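Local coordinates for TetR/AcrR family transcriptional regulator (Bradyrhizobium diazoefficiens, PDB 6G8G), which probably represses transcription as a DNA-binding member of the TetR/AcrR family and responds to flavonoids such as genistein, which it binds, at residues A[72-75]-A[76-80]; A[133-137]-A[138-142]; A[31-34]-A[35-39]; A[121-124]-A[125-129]. One frame throughout, in Å; residues are numbered along the deposited sequence.

Interaction 1: residues A[72-75]-A[76-80]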
loop_
_atom_site.group_PDB
_atom_site.type_symbol
_atom_site.label_atom_id
_atom_site.label_comp_id
_atom_site.label_asym_id
_atom_site.label_seq_id
_atom_site.Cartn_x
_atom_site.Cartn_y
_atom_site.Cartn_z
ATOM N N LEU A 72 7.549 21.103 -5.011
ATOM C CA LEU A 72 6.372 20.479 -5.589
ATOM C C LEU A 72 5.711 19.590 -4.580
ATOM O O LEU A 72 4.496 19.642 -4.392
ATOM C CB LEU A 72 6.744 19.625 -6.761
ATOM C CG LEU A 72 6.830 20.444 -8.064
ATOM C CD1 LEU A 72 7.653 19.787 -9.162
ATOM C CD2 LEU A 72 5.421 20.730 -8.579
ATOM N N ILE A 73 6.536 18.783 -3.913
ATOM C CA ILE A 73 6.046 17.932 -2.852
ATOM C C ILE A 73 5.353 18.697 -1.749
ATOM O O ILE A 73 4.225 18.383 -1.409
ATOM C CB ILE A 73 7.170 17.129 -2.220
ATOM C CG1 ILE A 73 7.588 16.032 -3.165
ATOM C CG2 ILE A 73 6.727 16.491 -0.916
ATOM C CD1 ILE A 73 8.888 15.376 -2.769
ATOM N N VAL A 74 6.020 19.678 -1.172
ATOM C CA VAL A 74 5.410 20.393 -0.073
ATOM C C VAL A 74 4.106 21.037 -0.502
ATOM O O VAL A 74 3.151 21.060 0.248
ATOM C CB VAL A 74 6.386 21.438 0.463
ATOM C CG1 VAL A 74 5.727 22.426 1.408
ATOM C CG2 VAL A 74 7.563 20.738 1.128
ATOM N N ALA A 75 4.060 21.544 -1.721
ATOM C CA ALA A 75 2.870 22.228 -2.208
ATOM C C ALA A 75 1.698 21.267 -2.357
ATOM O O ALA A 75 0.589 21.564 -1.917
ATOM C CB ALA A 75 3.167 22.908 -3.538
ATOM N N GLU A 76 1.931 20.126 -2.976
ATOM C CA GLU A 76 0.850 19.165 -3.158
ATOM C C GLU A 76 0.387 18.514 -1.878
ATOM O O GLU A 76 -0.812 18.341 -1.667
ATOM C CB GLU A 76 1.222 18.093 -4.158
ATOM C CG GLU A 76 0.821 18.454 -5.598
ATOM C CD GLU A 76 -0.710 18.392 -5.873
ATOM O OE1 GLU A 76 -1.192 19.193 -6.703
ATOM O OE2 GLU A 76 -1.441 17.532 -5.293
ATOM N N CYS A 77 1.311 18.219 -0.990
ATOM C CA CYS A 77 0.918 17.724 0.309
ATOM C C CYS A 77 0.141 18.744 1.139
ATOM O O CYS A 77 -0.835 18.347 1.761
ATOM C CB CYS A 77 2.119 17.188 1.070
ATOM S SG CYS A 77 2.801 15.679 0.338
ATOM N N GLU A 78 0.523 20.040 1.173
ATOM C CA GLU A 78 -0.261 21.036 1.959
ATOM C C GLU A 78 -1.674 21.068 1.428
ATOM O O GLU A 78 -2.627 21.230 2.184
ATOM C CB GLU A 78 0.290 22.473 1.975
ATOM C CG GLU A 78 1.818 22.594 2.189
ATOM C CD GLU A 78 2.303 23.756 3.102
ATOM O OE1 GLU A 78 2.236 24.918 2.641
ATOM O OE2 GLU A 78 2.865 23.524 4.220
ATOM N N SER A 79 -1.806 20.925 0.124
ATOM C CA SER A 79 -3.096 21.026 -0.552
ATOM C C SER A 79 -4.032 19.881 -0.177
ATOM O O SER A 79 -5.156 20.117 0.261
ATOM C CB SER A 79 -2.857 21.035 -2.062
ATOM O OG SER A 79 -4.054 21.308 -2.759
ATOM N N LEU A 80 -3.534 18.648 -0.294
ATOM C CA LEU A 80 -4.274 17.432 0.170
ATOM C C LEU A 80 -4.678 17.511 1.638
ATOM O O LEU A 80 -5.785 17.145 2.008
ATOM C CB LEU A 80 -3.482 16.145 -0.124
ATOM C CG LEU A 80 -3.381 15.896 -1.644
ATOM C CD1 LEU A 80 -2.241 14.925 -2.018
ATOM C CD2 LEU A 80 -4.725 15.421 -2.194
#

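Interaction 2: residues A[133-137]-A[138-142]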
loop_
_atom_site.group_PDB
_atom_site.type_symbol
_atom_site.label_atom_id
_atom_site.label_comp_id
_atom_site.label_asym_id
_atom_site.label_seq_id
_atom_site.Cartn_x
_atom_site.Cartn_y
_atom_site.Cartn_z
ATOM N N LEU A 133 10.652 13.209 2.857
ATOM C CA LEU A 133 9.951 14.478 2.870
ATOM C C LEU A 133 8.480 14.277 2.459
ATOM O O LEU A 133 7.581 14.868 3.035
ATOM C CB LEU A 133 10.630 15.479 1.929
ATOM C CG LEU A 133 9.898 16.822 1.846
ATOM C CD1 LEU A 133 9.864 17.511 3.187
ATOM C CD2 LEU A 133 10.524 17.716 0.806
ATOM N N PHE A 134 8.266 13.471 1.432
ATOM C CA PHE A 134 6.925 13.182 1.003
ATOM C C PHE A 134 6.155 12.457 2.101
ATOM O O PHE A 134 5.045 12.855 2.471
ATOM C CB PHE A 134 6.917 12.341 -0.278
ATOM C CG PHE A 134 5.572 11.756 -0.566
ATOM C CD1 PHE A 134 4.568 12.540 -1.119
ATOM C CD2 PHE A 134 5.284 10.469 -0.207
ATOM C CE1 PHE A 134 3.326 12.026 -1.358
ATOM C CE2 PHE A 134 4.040 9.942 -0.461
ATOM C CZ PHE A 134 3.065 10.720 -1.033
ATOM N N TYR A 135 6.753 11.401 2.639
ATOM C CA TYR A 135 6.107 10.648 3.702
ATOM C C TYR A 135 5.684 11.536 4.876
ATOM O O TYR A 135 4.548 11.441 5.327
ATOM C CB TYR A 135 6.992 9.516 4.205
ATOM C CG TYR A 135 6.333 8.754 5.327
ATOM C CD1 TYR A 135 5.293 7.870 5.081
ATOM C CD2 TYR A 135 6.706 8.980 6.636
ATOM C CE1 TYR A 135 4.665 7.207 6.112
ATOM C CE2 TYR A 135 6.087 8.343 7.688
ATOM C CZ TYR A 135 5.068 7.455 7.426
ATOM O OH TYR A 135 4.481 6.856 8.523
ATOM N N GLU A 136 6.575 12.404 5.344
ATOM C CA GLU A 136 6.305 13.228 6.536
ATOM C C GLU A 136 5.352 14.368 6.273
ATOM O O GLU A 136 4.650 14.816 7.178
ATOM C CB GLU A 136 7.596 13.763 7.161
ATOM C CG GLU A 136 8.527 12.635 7.612
ATOM C CD GLU A 136 9.612 13.039 8.605
ATOM O OE1 GLU A 136 9.983 14.242 8.620
ATOM O OE2 GLU A 136 10.085 12.134 9.353
ATOM N N SER A 137 5.281 14.810 5.032
ATOM C CA SER A 137 4.392 15.918 4.658
ATOM C C SER A 137 2.984 15.464 4.338
ATOM O O SER A 137 2.064 16.251 4.388
ATOM C CB SER A 137 4.962 16.615 3.426
ATOM O OG SER A 137 6.276 17.054 3.684
ATOM N N GLY A 138 2.837 14.210 3.925
ATOM C CA GLY A 138 1.525 13.669 3.522
ATOM C C GLY A 138 0.966 12.649 4.519
ATOM O O GLY A 138 0.360 12.998 5.515
ATOM N N PRO A 139 1.226 11.378 4.284
ATOM C CA PRO A 139 0.768 10.304 5.134
ATOM C C PRO A 139 0.994 10.546 6.621
ATOM O O PRO A 139 0.066 10.390 7.417
ATOM C CB PRO A 139 1.617 9.131 4.667
ATOM C CG PRO A 139 1.859 9.395 3.244
ATOM C CD PRO A 139 1.964 10.885 3.108
ATOM N N GLU A 140 2.215 10.893 7.019
ATOM C CA GLU A 140 2.460 11.069 8.446
ATOM C C GLU A 140 1.702 12.276 8.951
ATOM O O GLU A 140 1.274 12.312 10.086
ATOM C CB GLU A 140 3.944 11.173 8.772
ATOM C CG GLU A 140 4.205 10.923 10.241
ATOM C CD GLU A 140 5.670 10.787 10.601
ATOM O OE1 GLU A 140 6.135 9.629 10.854
ATOM O OE2 GLU A 140 6.341 11.837 10.658
ATOM N N ALA A 141 1.534 13.273 8.105
ATOM C CA ALA A 141 0.786 14.462 8.516
ATOM C C ALA A 141 -0.654 14.124 8.818
ATOM O O ALA A 141 -1.233 14.621 9.791
ATOM C CB ALA A 141 0.848 15.531 7.444
ATOM N N THR A 142 -1.232 13.288 7.979
ATOM C CA THR A 142 -2.573 12.808 8.219
ATOM C C THR A 142 -2.674 12.094 9.559
ATOM O O THR A 142 -3.601 12.312 10.338
ATOM C CB THR A 142 -3.005 11.839 7.115
ATOM O OG1 THR A 142 -3.020 12.535 5.871
ATOM C CG2 THR A 142 -4.390 11.308 7.388
#

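Interaction 3: residues A[31-34]-A[35-39]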
loop_
_atom_site.group_PDB
_atom_site.type_symbol
_atom_site.label_atom_id
_atom_site.label_comp_id
_atom_site.label_asym_id
_atom_site.label_seq_id
_atom_site.Cartn_x
_atom_site.Cartn_y
_atom_site.Cartn_z
ATOM N N TRP A 31 6.746 19.887 -13.179
ATOM C CA TRP A 31 5.811 18.810 -12.867
ATOM C C TRP A 31 5.553 18.004 -14.143
ATOM O O TRP A 31 5.700 16.786 -14.160
ATOM C CB TRP A 31 4.535 19.426 -12.281
ATOM C CG TRP A 31 3.457 18.533 -11.943
ATOM C CD1 TRP A 31 2.151 18.569 -12.396
ATOM C CD2 TRP A 31 3.540 17.472 -11.035
ATOM N NE1 TRP A 31 1.423 17.567 -11.812
ATOM C CE2 TRP A 31 2.252 16.873 -10.972
ATOM C CE3 TRP A 31 4.587 16.944 -10.263
ATOM C CZ2 TRP A 31 1.988 15.782 -10.169
ATOM C CZ3 TRP A 31 4.328 15.864 -9.473
ATOM C CH2 TRP A 31 3.033 15.287 -9.426
ATOM N N GLN A 32 5.226 18.707 -15.222
ATOM C CA GLN A 32 4.957 18.080 -16.494
ATOM C C GLN A 32 6.098 17.147 -16.907
ATOM O O GLN A 32 5.870 15.999 -17.284
ATOM C CB GLN A 32 4.761 19.150 -17.549
ATOM C CG GLN A 32 4.404 18.627 -18.935
ATOM C CD GLN A 32 3.096 17.872 -19.037
ATOM O OE1 GLN A 32 2.073 18.456 -19.388
ATOM N NE2 GLN A 32 3.127 16.547 -18.804
ATOM N N LEU A 33 7.327 17.624 -16.848
ATOM C CA LEU A 33 8.440 16.799 -17.273
ATOM C C LEU A 33 8.709 15.614 -16.354
ATOM O O LEU A 33 9.038 14.519 -16.811
ATOM C CB LEU A 33 9.715 17.639 -17.401
ATOM C CG LEU A 33 9.725 18.583 -18.610
ATOM C CD1 LEU A 33 10.861 19.583 -18.532
ATOM C CD2 LEU A 33 9.850 17.775 -19.893
ATOM N N PHE A 34 8.582 15.828 -15.056
ATOM C CA PHE A 34 8.823 14.762 -14.131
ATOM C C PHE A 34 7.842 13.633 -14.410
ATOM O O PHE A 34 8.221 12.458 -14.336
ATOM C CB PHE A 34 8.699 15.229 -12.676
ATOM C CG PHE A 34 9.766 16.182 -12.245
ATOM C CD1 PHE A 34 10.983 16.242 -12.881
ATOM C CD2 PHE A 34 9.552 17.013 -11.185
ATOM C CE1 PHE A 34 11.950 17.157 -12.487
ATOM C CE2 PHE A 34 10.510 17.926 -10.795
ATOM C CZ PHE A 34 11.713 17.996 -11.442
ATOM N N LEU A 35 6.591 13.955 -14.732
ATOM C CA LEU A 35 5.674 12.848 -14.970
ATOM C C LEU A 35 5.799 12.301 -16.377
ATOM O O LEU A 35 5.639 11.111 -16.537
ATOM C CB LEU A 35 4.238 12.985 -14.452
ATOM C CG LEU A 35 3.635 14.333 -14.284
ATOM C CD1 LEU A 35 3.371 14.919 -15.648
ATOM C CD2 LEU A 35 2.365 14.201 -13.478
ATOM N N GLU A 36 6.167 13.109 -17.369
ATOM C CA GLU A 36 6.491 12.562 -18.711
ATOM C C GLU A 36 7.689 11.611 -18.645
ATOM O O GLU A 36 7.573 10.460 -19.026
ATOM C CB GLU A 36 6.797 13.662 -19.747
ATOM C CG GLU A 36 5.589 14.379 -20.384
ATOM C CD GLU A 36 5.969 15.633 -21.212
ATOM O OE1 GLU A 36 5.202 16.621 -21.227
ATOM O OE2 GLU A 36 7.031 15.640 -21.859
ATOM N N GLN A 37 8.787 12.075 -18.066
ATOM C CA GLN A 37 10.096 11.434 -18.203
ATOM C C GLN A 37 10.728 10.844 -16.947
ATOM O O GLN A 37 11.733 10.157 -17.040
ATOM C CB GLN A 37 11.077 12.480 -18.670
ATOM C CG GLN A 37 11.019 12.815 -20.132
ATOM C CD GLN A 37 11.663 14.168 -20.396
ATOM O OE1 GLN A 37 12.369 14.703 -19.545
ATOM N NE2 GLN A 37 11.409 14.733 -21.568
ATOM N N GLY A 38 10.195 11.149 -15.776
ATOM C CA GLY A 38 10.872 10.795 -14.536
ATOM C C GLY A 38 11.741 11.931 -14.020
ATOM O O GLY A 38 12.040 12.914 -14.720
ATOM N N PHE A 39 12.139 11.793 -12.767
ATOM C CA PHE A 39 12.884 12.827 -12.093
ATOM C C PHE A 39 14.324 12.904 -12.613
ATOM O O PHE A 39 14.769 13.973 -13.086
ATOM C CB PHE A 39 12.864 12.576 -10.588
ATOM C CG PHE A 39 13.663 13.574 -9.798
ATOM C CD1 PHE A 39 13.256 14.901 -9.712
ATOM C CD2 PHE A 39 14.821 13.182 -9.138
ATOM C CE1 PHE A 39 13.985 15.820 -8.990
ATOM C CE2 PHE A 39 15.547 14.095 -8.409
ATOM C CZ PHE A 39 15.131 15.420 -8.332
#

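Interaction 4: residues A[121-124]-A[125-129]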
loop_
_atom_site.group_PDB
_atom_site.type_symbol
_atom_site.label_atom_id
_atom_site.label_comp_id
_atom_site.label_asym_id
_atom_site.label_seq_id
_atom_site.Cartn_x
_atom_site.Cartn_y
_atom_site.Cartn_z
ATOM N N ALA A 121 8.899 6.281 -6.455
ATOM C CA ALA A 121 9.181 4.862 -6.477
ATOM C C ALA A 121 10.094 4.487 -7.633
ATOM O O ALA A 121 10.888 3.555 -7.520
ATOM C CB ALA A 121 7.890 4.085 -6.586
ATOM N N ASN A 122 9.940 5.187 -8.748
ATOM C CA ASN A 122 10.657 4.849 -9.959
ATOM C C ASN A 122 12.121 5.269 -9.815
ATOM O O ASN A 122 12.959 4.906 -10.626
ATOM C CB ASN A 122 9.937 5.391 -11.218
ATOM C CG ASN A 122 8.773 4.496 -11.663
ATOM O OD1 ASN A 122 8.122 3.802 -10.867
ATOM N ND2 ASN A 122 8.523 4.487 -12.966
ATOM N N GLU A 123 12.440 6.001 -8.742
ATOM C CA GLU A 123 13.813 6.331 -8.426
ATOM C C GLU A 123 14.549 5.209 -7.668
ATOM O O GLU A 123 15.752 5.301 -7.420
ATOM C CB GLU A 123 13.875 7.636 -7.625
ATOM C CG GLU A 123 13.564 8.891 -8.445
ATOM C CD GLU A 123 14.075 8.860 -9.920
ATOM O OE1 GLU A 123 13.228 8.947 -10.811
ATOM O OE2 GLU A 123 15.278 8.748 -10.241
ATOM N N SER A 124 13.844 4.153 -7.284
ATOM C CA SER A 124 14.502 2.958 -6.736
ATOM C C SER A 124 15.428 3.317 -5.563
ATOM O O SER A 124 16.522 2.784 -5.447
ATOM C CB SER A 124 15.298 2.241 -7.841
ATOM O OG SER A 124 14.552 2.130 -9.050
ATOM N N GLY A 125 14.978 4.240 -4.721
ATOM C CA GLY A 125 15.661 4.568 -3.488
ATOM C C GLY A 125 16.881 5.456 -3.591
ATOM O O GLY A 125 17.627 5.547 -2.643
ATOM N N ARG A 126 17.104 6.117 -4.716
ATOM C CA ARG A 126 18.251 7.007 -4.820
ATOM C C ARG A 126 18.016 8.405 -4.263
ATOM O O ARG A 126 18.921 9.238 -4.315
ATOM C CB ARG A 126 18.658 7.202 -6.285
ATOM C CG ARG A 126 18.985 5.961 -7.073
ATOM C CD ARG A 126 19.742 6.265 -8.366
ATOM N NE ARG A 126 19.042 5.548 -9.425
ATOM C CZ ARG A 126 18.020 6.052 -10.118
ATOM N NH1 ARG A 126 17.395 5.308 -11.024
ATOM N NH2 ARG A 126 17.627 7.309 -9.917
ATOM N N PHE A 127 16.799 8.722 -3.837
ATOM C CA PHE A 127 16.548 10.036 -3.280
ATOM C C PHE A 127 15.798 9.914 -1.966
ATOM O O PHE A 127 14.698 10.404 -1.834
ATOM C CB PHE A 127 15.849 10.944 -4.308
ATOM C CG PHE A 127 16.732 11.293 -5.491
ATOM C CD1 PHE A 127 17.757 12.231 -5.357
ATOM C CD2 PHE A 127 16.591 10.661 -6.725
ATOM C CE1 PHE A 127 18.603 12.539 -6.426
ATOM C CE2 PHE A 127 17.438 10.956 -7.797
ATOM C CZ PHE A 127 18.446 11.897 -7.643
ATOM N N PRO A 128 16.423 9.277 -0.962
ATOM C CA PRO A 128 15.741 9.003 0.320
ATOM C C PRO A 128 15.290 10.222 1.064
ATOM O O PRO A 128 14.290 10.180 1.766
ATOM C CB PRO A 128 16.807 8.284 1.151
ATOM C CG PRO A 128 18.097 8.555 0.454
ATOM C CD PRO A 128 17.762 8.665 -1.000
ATOM N N VAL A 129 15.985 11.331 0.897
ATOM C CA VAL A 129 15.569 12.529 1.602
ATOM C C VAL A 129 14.254 13.074 1.043
ATOM O O VAL A 129 13.382 13.455 1.797
ATOM C CB VAL A 129 16.670 13.596 1.591
ATOM C CG1 VAL A 129 16.166 14.918 2.176
ATOM C CG2 VAL A 129 17.860 13.071 2.373
#

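Interaction 1: residues A[72-75]-A[76-80]
Cys77 lies one turn after Ile73 in helix 65-82, an α-helix that, as in TetR-family repressors generally, probably connects the DNA-binding part to the ligand-binding part. It illustrates how a small side chain packs against the preceding turn. Its CB sits 3.5 Å from Ile73 O, the same oxygen that takes the backbone N-H of Cys77. From there the sulfur turns beside its own backbone N, anti to the carbonyl carbon (chi1 -68°), and this keeps SG 3.5 Å from Ile73 O, while the branch methyl CG2 of Ile73 is met more loosely, at 4.2 Å. SG lies on the buried side of the helix, where Phe134 and Ser137 of helix 128-137 touch Cys77, while Phe116 of helix 114-121 touches Ile73 and Glu76.

The other face is more open. Here Val74 and Glu78 run side by side, both leading the same way. Leu72, also buried, packs against helix 23-37. Regular i to i+4 bonds hold the turns together, from Glu76 N to Leu72 O and, more bent, from Ser79 N to Ala75 O. Straightest of those around Cys77 is its own: N to Ile73 O, 2.9 Å with an N-H...O angle of 171°.

Interaction 2: residues A[133-137]-A[138-142]
Phe134 offers one ring face to Pro139, whose CD lies 4.2 Å from CE2, and its carbonyl O receives Gly138 N, the last bond of this kind before the chain breaks step. Tyr135 comes next. With CG anti to the backbone N (chi1 179°), its ring swings back over the start of the following helix, where CE1 meets Pro139 CB at 3.9 Å and CE2 meets Glu140 CB at 3.7 Å. The Glu140 carboxylate stands steeply to the ring, planes 73° apart. Since proline has no N-H, Tyr135 O is taken by Glu140 N instead (2.9 Å). The Tyr135 hydroxyl bonds to Glu178 of the second subunit, and an alanine here would probably leave that glutamate without its partner and uncover Pro139 and the Glu140 chain. Glu136 runs beside Glu140, their OE2 atoms 4.0 Å apart; Arg132 and Arg144 form only long, weak ion pairs with them, which may temper the repulsion. In Ser137, OG and N reach Leu133 O from opposite faces of its plane, OG at 2.6 Å. Gly138 ends helix 128-137 and N-caps helix 139-155, joining them directly. Pro139 packs on Leu181 of the second subunit, a genistein-pocket residue. The junction packs against helix 65-82 through Phe134, Ser137 and Ala141, against helix 114-121 through Phe134, and against helix 93-109 through Thr142.

Interaction 3: residues A[31-34]-A[35-39]
Phe39 directs the edge of its ring at the face of Phe34 in a T-shaped pair, centroids 5.3 Å apart and planes at 63°. The atom that leads is Phe39 CD1, 3.8 Å from Phe34 CE1 and offset toward the rim. On another side of the helix, Leu35 CD2 sits over the six-membered ring of Trp31, one turn earlier, in a CH-π contact, 4.0 Å from its centroid, while the side chains of Leu33 and Gln37 lie side by side, CD2 near NE2.

What lets the two phenylalanines meet is the helix end. Gly38 leaves helical geometry with a positive phi (94°), a conformation readily taken by glycine, and its N still reaches Phe34 O at 2.8 Å from above the carbonyl plane. Phe39 then holds CG anti to its backbone N (chi1 178°), which carries its ring alongside Phe34. Further out, Phe69 of helix 65-82 puts a second ring against Phe34, and Ile47 packs on it from helix 44-51. A serine in place of Phe34 would probably open a gap among these groups and leave the Phe39 edge without an aromatic face. Such a cluster probably forms part of the hydrophobic core of the helix-turn-helix DNA-binding domain of TetR-family repressors, extended onto helix 65-82.

Interaction 4: residues A[121-124]-A[125-129]
Glu123 O and Arg126 N close a type I' β turn at 3.1 Å, the N-H lying above the carbonyl plane. Ser124 and Gly125 occupy its middle with positive phi angles of 54° and 78°, and the missing CB suits the second of them. A type I turn from Ala121 to Ser124 precedes it, so two successive turns carry the chain from the end of helix 114-121 to Phe127, the N-cap of helix 128-137. This is a tight interhelical loop in the C-terminal domain.

The side chains of Glu123 and Arg126 then bridge the loop. Arg126 leaves its backbone, bends at chi3 and returns, and this sets the guanidinium flat over Glu123 O, which lies 3.6 Å above the centre of one face. The carbonyl dipole probably favours the positive group there. From the same position NH2 reaches Glu123 OE2 in a salt bridge of 2.8 Å, approaching on the anti side and tilted out of the carboxylate plane; the two planar groups are turned steeply to each other. OE2 is shared, for it also takes a hydrogen bond with Ser40 OG, so a residue of the DNA-binding part helps to fix the carboxylate. Phe127, partly buried, presents its edge to the same glutamate and packs edge-to-face with Phe39. Asn122, at the start of the loop, packs against Arg118 of the second subunit. With CG beside its backbone N (chi1 -72°), Glu123 sets CG 3.9 Å from Phe127 CD2, and the bend at chi2 then puts OE2 in the plane of that ring, equally far from CE2.

In the fold
Along the chain the order is interaction 3, 1, 4, 2, and in space they form a path from the DNA-binding domain into the C-terminal domain. Interaction 3 ends helix 23-37, and its Phe34 meets Leu72 of interaction 1 on helix 65-82, centres about 17 Å apart. Interaction 1 in turn packs against the helix junction of interaction 2, with centres about 10 Å apart and Cys77 against Ser137. A second route runs from Phe39 of interaction 3 to Phe127 of interaction 4, about 15 Å between centres, and on along helix 128-137 to interaction 2. Interactions 2 and 4 both touch the second subunit. With genistein near Pro139, this arrangement is consistent with ligand binding being felt at the DNA-binding helices, as in other TetR-family repressors.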